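Long-range contacts in catalase-3 (Neurospora crassa, PDB 4AJ9), which uses heme to break hydrogen peroxide down into oxygen and water, and so probably protects the cell from peroxide damage: residues S327-G331 with R348-L353; R361-Q367 with D383-W389. One frame throughout, in Å; residues are numbered along the deposited sequence.

Contact 1: S327-G331 with R348-L353; sequences SFQPG and RLYSYL. With HEM (protoporphyrin IX containing Fe), chain Y.
Tyr352 is bonded through its phenolic oxygen to the heme iron, OH to FE 1.9 Å, the proximal axial ligation of heme catalases. It lies on a helical segment, 348-353, one turn after Arg348, with Tyr352 N hydrogen-bonded to Arg348 O at 3.1 Å. Both take chi1 m, and Arg348, with chi2 t and chi3 p, curls so that its guanidinium donates to the ligand oxygen: Arg348 NH2 to Tyr352 OH 2.8 Å, NE to OH 3.1 Å. Such a positive partner is consistent with a phenolate ligand. Segment 327-331 crosses as an extended strip that bends at Pro330 (phi/psi -67/-13); CA atoms pair Gln329 with Tyr352 (5.3 Å) and Gly331 with Leu349 (5.0 Å). The compact, rigid ring of Pro330 makes a CH-pi contact, CD lying 3.4 Å from the Tyr352 ring centroid, while its CG covers a guanidinium face 3.6 Å from Arg348 NH2; heme lies over the opposite face of both groups. No direct hydrogen bond joins the segments. Instead, a water donates to Gln329 OE1 and Leu349 O (both 2.8 Å) and weakly accepts from Gly331 N (3.2 Å). Val136 of strand 131-138 packs on Pro330 and Tyr352, and helix 343-360 meets other subunits through Tyr350 and Leu353.

Contact 2: R361-Q367 with D383-W389; sequences RGPNFEQ and DGQGQAW
Gln367 lies over the indole of Trp389, its CG 4.2 Å from the centroid of the six-membered ring in a CH-pi contact. With chi1 m and chi2 t the side chain is long enough for its amide to use both its acceptor and its donor on the facing loop: OE1 accepts from Ala388 N (2.8 Å) and NE2 donates to Gln387 OE1 (2.9 Å). Segment 361-367 leaves a helix at Arg361, whose phi is positive, and ends in 3-10 geometry, with Gln367 N hydrogen-bonded to Asn364 O at 2.9 Å. Opposite, Gly384 to Gln387 form a type II beta turn, closed by Gln387 N to Gly384 O (3.2 Å); Gly386 supplies the positive phi at its third position. Asn364, chi1 m, points into this turn and donates from ND2 to Asp383 O (3.0 Å) and Gln385 O (2.9 Å), while its OD1 accepts from His53 of the second subunit. Gly384 CA passes 3.9 Å from Pro363 CG, where a CB would clash. CA atoms pair Gly362 with Gln385 at 5.3 Å and Gln367 with Ala388 at 6.9 Å. One water links Asn364 N (2.9 Å) to Gln385 O (2.8 Å); another joins Gln367 O (2.9 Å) to Trp389 NE1 (3.0 Å). Loop-to-loop packing through side-chain amides that hydrogen-bond to backbone atoms in and beside a type II turn thus joins the ends of a 15-residue connection without helix or strand at a subunit interface of the tetrameric catalase.

Contact 1 closes before contact 2 opens, so the two follow in series within the catalase family region, their centres about 17 Å apart. Helix 343-360 connects them: it carries the second segment of contact 1, and contact 2 begins just past its end. They also touch directly, as Phe365 packs with its CZ 3.9 Å from Leu353 CD1 and its CE1 3.8 Å from Gln329 NE2. Contact 1 is wholly buried beside the heme, whereas contact 2 is partly buried and away from the annotated sites. Both reach the second subunit, so the helix that supplies the iron ligand and the loop that follows it both take part in the tetramer interface.

Contact 1: S327-G331 with R348-L353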
loop_
_atom_site.group_PDB
_atom_site.type_symbol
_atom_site.label_atom_id
_atom_site.label_comp_id
_atom_site.label_asym_id
_atom_site.label_seq_id
_atom_site.Cartn_x
_atom_site.Cartn_y
_atom_site.Cartn_z
ATOM N N SER C 327 -17.331 0.613 -3.623
ATOM C CA SER C 327 -16.802 -0.739 -3.801
ATOM C C SER C 327 -17.948 -1.740 -3.797
ATOM O O SER C 327 -18.415 -2.137 -2.718
ATOM C CB SER C 327 -15.867 -1.081 -2.631
ATOM O OG SER C 327 -14.741 -0.221 -2.586
ATOM N N PHE C 328 -18.404 -2.153 -4.978
ATOM C CA PHE C 328 -19.512 -3.108 -5.072
ATOM C C PHE C 328 -19.012 -4.527 -4.839
ATOM O O PHE C 328 -17.842 -4.823 -5.084
ATOM C CB PHE C 328 -20.188 -3.036 -6.444
ATOM C CG PHE C 328 -20.992 -1.778 -6.673
ATOM C CD1 PHE C 328 -22.318 -1.695 -6.249
ATOM C CD2 PHE C 328 -20.439 -0.701 -7.349
ATOM C CE1 PHE C 328 -23.054 -0.545 -6.473
ATOM C CE2 PHE C 328 -21.182 0.452 -7.568
ATOM C CZ PHE C 328 -22.487 0.520 -7.131
ATOM N N GLN C 329 -19.904 -5.395 -4.365
ATOM C CA GLN C 329 -19.599 -6.814 -4.170
ATOM C C GLN C 329 -20.870 -7.657 -4.284
ATOM O O GLN C 329 -21.863 -7.376 -3.607
ATOM C CB GLN C 329 -19.034 -7.075 -2.777
ATOM C CG GLN C 329 -17.679 -6.466 -2.437
ATOM C CD GLN C 329 -17.204 -6.976 -1.084
ATOM O OE1 GLN C 329 -17.252 -8.172 -0.823
ATOM N NE2 GLN C 329 -16.780 -6.070 -0.209
ATOM N N PRO C 330 -20.838 -8.710 -5.117
ATOM C CA PRO C 330 -21.979 -9.626 -5.125
ATOM C C PRO C 330 -22.055 -10.373 -3.797
ATOM O O PRO C 330 -23.087 -10.978 -3.497
ATOM C CB PRO C 330 -21.666 -10.586 -6.278
ATOM C CG PRO C 330 -20.594 -9.945 -7.049
ATOM C CD PRO C 330 -19.828 -9.071 -6.120
ATOM N N GLY C 331 -20.998 -10.307 -2.983
ATOM C CA GLY C 331 -21.052 -10.919 -1.661
ATOM C C GLY C 331 -21.806 -10.048 -0.663
ATOM O O GLY C 331 -22.057 -10.438 0.480
ATOM N N ARG C 348 -16.895 -14.976 -8.170
ATOM C CA ARG C 348 -17.056 -13.535 -7.999
ATOM C C ARG C 348 -17.026 -13.158 -6.524
ATOM O O ARG C 348 -16.450 -12.143 -6.152
ATOM C CB ARG C 348 -18.362 -13.046 -8.633
ATOM C CG ARG C 348 -18.363 -13.108 -10.157
ATOM C CD ARG C 348 -19.668 -12.588 -10.736
ATOM N NE ARG C 348 -19.791 -11.140 -10.613
ATOM C CZ ARG C 348 -20.951 -10.492 -10.648
ATOM N NH1 ARG C 348 -22.095 -11.167 -10.788
ATOM N NH2 ARG C 348 -20.970 -9.171 -10.540
ATOM N N LEU C 349 -17.641 -13.988 -5.682
ATOM C CA LEU C 349 -17.752 -13.674 -4.252
ATOM C C LEU C 349 -16.373 -13.435 -3.661
ATOM O O LEU C 349 -16.157 -12.503 -2.860
ATOM C CB LEU C 349 -18.456 -14.817 -3.508
ATOM C CG LEU C 349 -19.852 -15.139 -4.031
ATOM C CD1 LEU C 349 -20.542 -16.253 -3.208
ATOM C CD2 LEU C 349 -20.694 -13.867 -4.085
ATOM N N TYR C 350 -15.434 -14.275 -4.069
ATOM C CA TYR C 350 -14.044 -14.130 -3.631
ATOM C C TYR C 350 -13.357 -12.878 -4.196
ATOM O O TYR C 350 -12.778 -12.066 -3.443
ATOM C CB TYR C 350 -13.240 -15.378 -4.004
ATOM C CG TYR C 350 -11.752 -15.137 -3.906
ATOM C CD1 TYR C 350 -11.094 -15.250 -2.692
ATOM C CD2 TYR C 350 -11.011 -14.767 -5.024
ATOM C CE1 TYR C 350 -9.724 -15.007 -2.583
ATOM C CE2 TYR C 350 -9.628 -14.531 -4.926
ATOM C CZ TYR C 350 -9.001 -14.649 -3.707
ATOM O OH TYR C 350 -7.645 -14.409 -3.600
ATOM N N SER C 351 -13.447 -12.728 -5.516
ATOM C CA SER C 351 -12.730 -11.698 -6.275
ATOM C C SER C 351 -13.057 -10.241 -5.895
ATOM O O SER C 351 -12.167 -9.399 -5.859
ATOM C CB SER C 351 -12.966 -11.922 -7.779
ATOM O OG SER C 351 -12.381 -10.905 -8.569
ATOM N N TYR C 352 -14.326 -9.940 -5.633
ATOM C CA TYR C 352 -14.738 -8.568 -5.324
ATOM C C TYR C 352 -14.355 -8.132 -3.915
ATOM O O TYR C 352 -14.143 -6.947 -3.667
ATOM C CB TYR C 352 -16.242 -8.373 -5.499
ATOM C CG TYR C 352 -16.745 -8.386 -6.915
ATOM C CD1 TYR C 352 -16.720 -9.552 -7.665
ATOM C CD2 TYR C 352 -17.302 -7.246 -7.481
ATOM C CE1 TYR C 352 -17.212 -9.580 -8.942
ATOM C CE2 TYR C 352 -17.799 -7.258 -8.767
ATOM C CZ TYR C 352 -17.760 -8.428 -9.484
ATOM O OH TYR C 352 -18.250 -8.473 -10.748
ATOM N N LEU C 353 -14.289 -9.076 -2.982
ATOM C CA LEU C 353 -13.770 -8.727 -1.672
ATOM C C LEU C 353 -12.268 -8.499 -1.776
ATOM O O LEU C 353 -11.744 -7.494 -1.297
ATOM C CB LEU C 353 -14.078 -9.800 -0.636
ATOM C CG LEU C 353 -13.499 -9.513 0.754
ATOM C CD1 LEU C 353 -14.206 -8.311 1.394
ATOM C CD2 LEU C 353 -13.596 -10.753 1.655
HETATM C CHA HEM Y . -16.354 -5.099 -11.537
HETATM C CHB HEM Y . -20.416 -7.035 -13.393
HETATM C CHC HEM Y . -18.166 -11.310 -13.747
HETATM C CHD HEM Y . -14.483 -9.591 -11.111
HETATM C C1A HEM Y . -17.635 -5.224 -12.047
HETATM C C2A HEM Y . -18.616 -4.158 -12.206
HETATM C C3A HEM Y . -19.729 -4.697 -12.734
HETATM C C4A HEM Y . -19.502 -6.118 -12.905
HETATM C CMA HEM Y . -21.049 -3.969 -13.089
HETATM C CAA HEM Y . -18.374 -2.661 -11.873
HETATM C CBA HEM Y . -18.962 -2.277 -10.519
HETATM C CGA HEM Y . -18.777 -0.795 -10.325
HETATM O O1A HEM Y . -17.937 -0.395 -9.483
HETATM O O2A HEM Y . -19.467 -0.005 -11.024
HETATM C C1B HEM Y . -20.180 -8.381 -13.598
HETATM C C2B HEM Y . -21.165 -9.366 -14.009
HETATM C C3B HEM Y . -20.542 -10.548 -14.131
HETATM C C4B HEM Y . -19.152 -10.348 -13.771
HETATM C CMB HEM Y . -22.649 -9.014 -14.268
HETATM C CAB HEM Y . -21.132 -11.928 -14.507
HETATM C CBB HEM Y . -22.423 -12.202 -14.284
HETATM C C1C HEM Y . -17.020 -11.229 -12.992
HETATM C C2C HEM Y . -16.187 -12.347 -12.575
HETATM C C3C HEM Y . -15.169 -11.847 -11.870
HETATM C C4C HEM Y . -15.345 -10.421 -11.775
HETATM C CMC HEM Y . -16.422 -13.824 -12.943
HETATM C CAC HEM Y . -14.032 -12.598 -11.165
HETATM C CBC HEM Y . -14.266 -13.810 -10.658
HETATM C C1D HEM Y . -14.624 -8.240 -10.990
HETATM C C2D HEM Y . -13.692 -7.393 -10.291
HETATM C C3D HEM Y . -14.274 -5.993 -10.425
HETATM C C4D HEM Y . -15.499 -6.136 -11.182
HETATM C CMD HEM Y . -12.399 -7.839 -9.576
HETATM C CAD HEM Y . -13.686 -4.695 -9.850
HETATM C CBD HEM Y . -14.404 -4.431 -8.531
HETATM C CGD HEM Y . -13.788 -3.235 -7.855
HETATM O O1D HEM Y . -14.472 -2.625 -6.998
HETATM O O2D HEM Y . -12.631 -2.880 -8.197
HETATM N NA HEM Y . -18.216 -6.400 -12.479
HETATM N NB HEM Y . -18.974 -9.019 -13.459
HETATM N NC HEM Y . -16.475 -10.071 -12.480
HETATM N ND HEM Y . -15.670 -7.478 -11.494
HETATM FE FE HEM Y . -17.405 -8.247 -12.399
HETATM O O HOH W 1 -17.863 -10.357 -2.414
#

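Contact 2: R361-Q367 with D383-W389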
loop_
_atom_site.group_PDB
_atom_site.type_symbol
_atom_site.label_atom_id
_atom_site.label_comp_id
_atom_site.label_asym_id
_atom_site.label_seq_id
_atom_site.Cartn_x
_atom_site.Cartn_y
_atom_site.Cartn_z
ATOM N N ARG C 361 -6.053 -0.254 -0.839
ATOM C CA ARG C 361 -4.825 -0.456 -0.054
ATOM C C ARG C 361 -5.044 -0.600 1.456
ATOM O O ARG C 361 -4.319 -0.008 2.258
ATOM C CB ARG C 361 -3.834 0.685 -0.305
ATOM C CG ARG C 361 -2.969 0.514 -1.540
ATOM C CD ARG C 361 -3.776 0.672 -2.826
ATOM N NE ARG C 361 -3.030 0.214 -3.998
ATOM C CZ ARG C 361 -2.604 -1.037 -4.170
ATOM N NH1 ARG C 361 -2.857 -1.956 -3.249
ATOM N NH2 ARG C 361 -1.939 -1.365 -5.258
ATOM N N GLY C 362 -6.022 -1.403 1.845
ATOM C CA GLY C 362 -6.362 -1.540 3.244
ATOM C C GLY C 362 -7.686 -2.260 3.390
ATOM O O GLY C 362 -8.458 -2.342 2.447
ATOM N N PRO C 363 -7.943 -2.797 4.583
ATOM C CA PRO C 363 -9.095 -3.642 4.875
ATOM C C PRO C 363 -10.294 -2.861 5.395
ATOM O O PRO C 363 -11.330 -3.465 5.651
ATOM C CB PRO C 363 -8.552 -4.548 5.982
ATOM C CG PRO C 363 -7.657 -3.639 6.742
ATOM C CD PRO C 363 -7.008 -2.749 5.718
ATOM N N ASN C 364 -10.163 -1.545 5.555
ATOM C CA ASN C 364 -11.245 -0.747 6.125
ATOM C C ASN C 364 -12.075 0.050 5.119
ATOM O O ASN C 364 -12.729 1.026 5.485
ATOM C CB ASN C 364 -10.704 0.162 7.240
ATOM C CG ASN C 364 -10.397 -0.619 8.509
ATOM O OD1 ASN C 364 -11.253 -1.354 9.004
ATOM N ND2 ASN C 364 -9.168 -0.491 9.026
ATOM N N PHE C 365 -12.064 -0.379 3.862
ATOM C CA PHE C 365 -12.795 0.324 2.806
ATOM C C PHE C 365 -14.296 0.383 3.073
ATOM O O PHE C 365 -14.982 1.265 2.543
ATOM C CB PHE C 365 -12.522 -0.332 1.444
ATOM C CG PHE C 365 -12.709 -1.810 1.460
ATOM C CD1 PHE C 365 -13.954 -2.361 1.241
ATOM C CD2 PHE C 365 -11.637 -2.654 1.746
ATOM C CE1 PHE C 365 -14.130 -3.735 1.280
ATOM C CE2 PHE C 365 -11.802 -4.014 1.793
ATOM C CZ PHE C 365 -13.051 -4.563 1.562
ATOM N N GLU C 366 -14.832 -0.526 3.895
ATOM C CA GLU C 366 -16.275 -0.446 4.178
ATOM C C GLU C 366 -16.600 0.750 5.079
ATOM O O GLU C 366 -17.769 1.093 5.257
ATOM C CB GLU C 366 -16.849 -1.744 4.781
ATOM C CG GLU C 366 -16.640 -3.017 3.935
ATOM C CD GLU C 366 -17.571 -3.121 2.731
ATOM O OE1 GLU C 366 -17.793 -2.118 2.020
ATOM O OE2 GLU C 366 -18.091 -4.226 2.486
ATOM N N GLN C 367 -15.567 1.378 5.637
ATOM C CA GLN C 367 -15.743 2.549 6.490
ATOM C C GLN C 367 -15.841 3.868 5.711
ATOM O O GLN C 367 -16.250 4.889 6.267
ATOM C CB GLN C 367 -14.630 2.620 7.547
ATOM C CG GLN C 367 -14.591 1.414 8.468
ATOM C CD GLN C 367 -13.616 1.583 9.622
ATOM O OE1 GLN C 367 -12.622 2.298 9.514
ATOM N NE2 GLN C 367 -13.908 0.924 10.743
ATOM N N ASP C 383 -8.528 -2.622 14.316
ATOM C CA ASP C 383 -7.279 -2.182 13.700
ATOM C C ASP C 383 -7.357 -2.185 12.171
ATOM O O ASP C 383 -8.406 -1.903 11.580
ATOM C CB ASP C 383 -6.094 -3.050 14.164
ATOM C CG ASP C 383 -6.005 -3.190 15.679
ATOM O OD1 ASP C 383 -6.795 -2.550 16.412
ATOM O OD2 ASP C 383 -5.113 -3.942 16.138
ATOM N N GLY C 384 -6.237 -2.511 11.531
ATOM C CA GLY C 384 -6.148 -2.405 10.083
ATOM C C GLY C 384 -5.896 -0.977 9.627
ATOM O O GLY C 384 -6.299 -0.020 10.292
ATOM N N GLN C 385 -5.224 -0.833 8.484
ATOM C CA GLN C 385 -4.879 0.482 7.948
ATOM C C GLN C 385 -6.097 1.402 7.907
ATOM O O GLN C 385 -7.190 1.006 7.482
ATOM C CB GLN C 385 -4.291 0.335 6.530
ATOM C CG GLN C 385 -3.273 1.401 6.140
ATOM C CD GLN C 385 -1.963 1.301 6.921
ATOM O OE1 GLN C 385 -1.039 0.583 6.530
ATOM N NE2 GLN C 385 -1.877 2.030 8.025
ATOM N N GLY C 386 -5.919 2.629 8.369
ATOM C CA GLY C 386 -6.946 3.638 8.195
ATOM C C GLY C 386 -8.143 3.500 9.129
ATOM O O GLY C 386 -9.166 4.138 8.898
ATOM N N GLN C 387 -8.020 2.680 10.177
ATOM C CA GLN C 387 -9.123 2.457 11.114
ATOM C C GLN C 387 -9.767 3.781 11.520
ATOM O O GLN C 387 -9.125 4.625 12.129
ATOM C CB GLN C 387 -8.645 1.687 12.364
ATOM C CG GLN C 387 -9.724 1.536 13.455
ATOM C CD GLN C 387 -10.966 0.787 12.955
ATOM O OE1 GLN C 387 -12.071 1.338 12.920
ATOM N NE2 GLN C 387 -10.779 -0.470 12.552
ATOM N N ALA C 388 -11.036 3.972 11.182
ATOM C CA ALA C 388 -11.651 5.283 11.379
ATOM C C ALA C 388 -12.512 5.399 12.632
ATOM O O ALA C 388 -13.039 6.480 12.928
ATOM C CB ALA C 388 -12.461 5.696 10.137
ATOM N N TRP C 389 -12.667 4.298 13.358
ATOM C CA TRP C 389 -13.497 4.319 14.558
ATOM C C TRP C 389 -12.655 4.079 15.797
ATOM O O TRP C 389 -11.496 3.666 15.699
ATOM C CB TRP C 389 -14.593 3.243 14.479
ATOM C CG TRP C 389 -15.413 3.306 13.234
ATOM C CD1 TRP C 389 -15.548 4.373 12.388
ATOM C CD2 TRP C 389 -16.211 2.251 12.684
ATOM N NE1 TRP C 389 -16.375 4.041 11.337
ATOM C CE2 TRP C 389 -16.802 2.748 11.500
ATOM C CE3 TRP C 389 -16.480 0.933 13.076
ATOM C CZ2 TRP C 389 -17.646 1.971 10.697
ATOM C CZ3 TRP C 389 -17.321 0.161 12.283
ATOM C CH2 TRP C 389 -17.895 0.687 11.101
HETATM O O HOH W 2 -8.230 0.456 4.922
HETATM O O HOH W 3 -16.558 5.881 8.937
HETATM O O HOH W 4 -11.486 3.707 7.435
#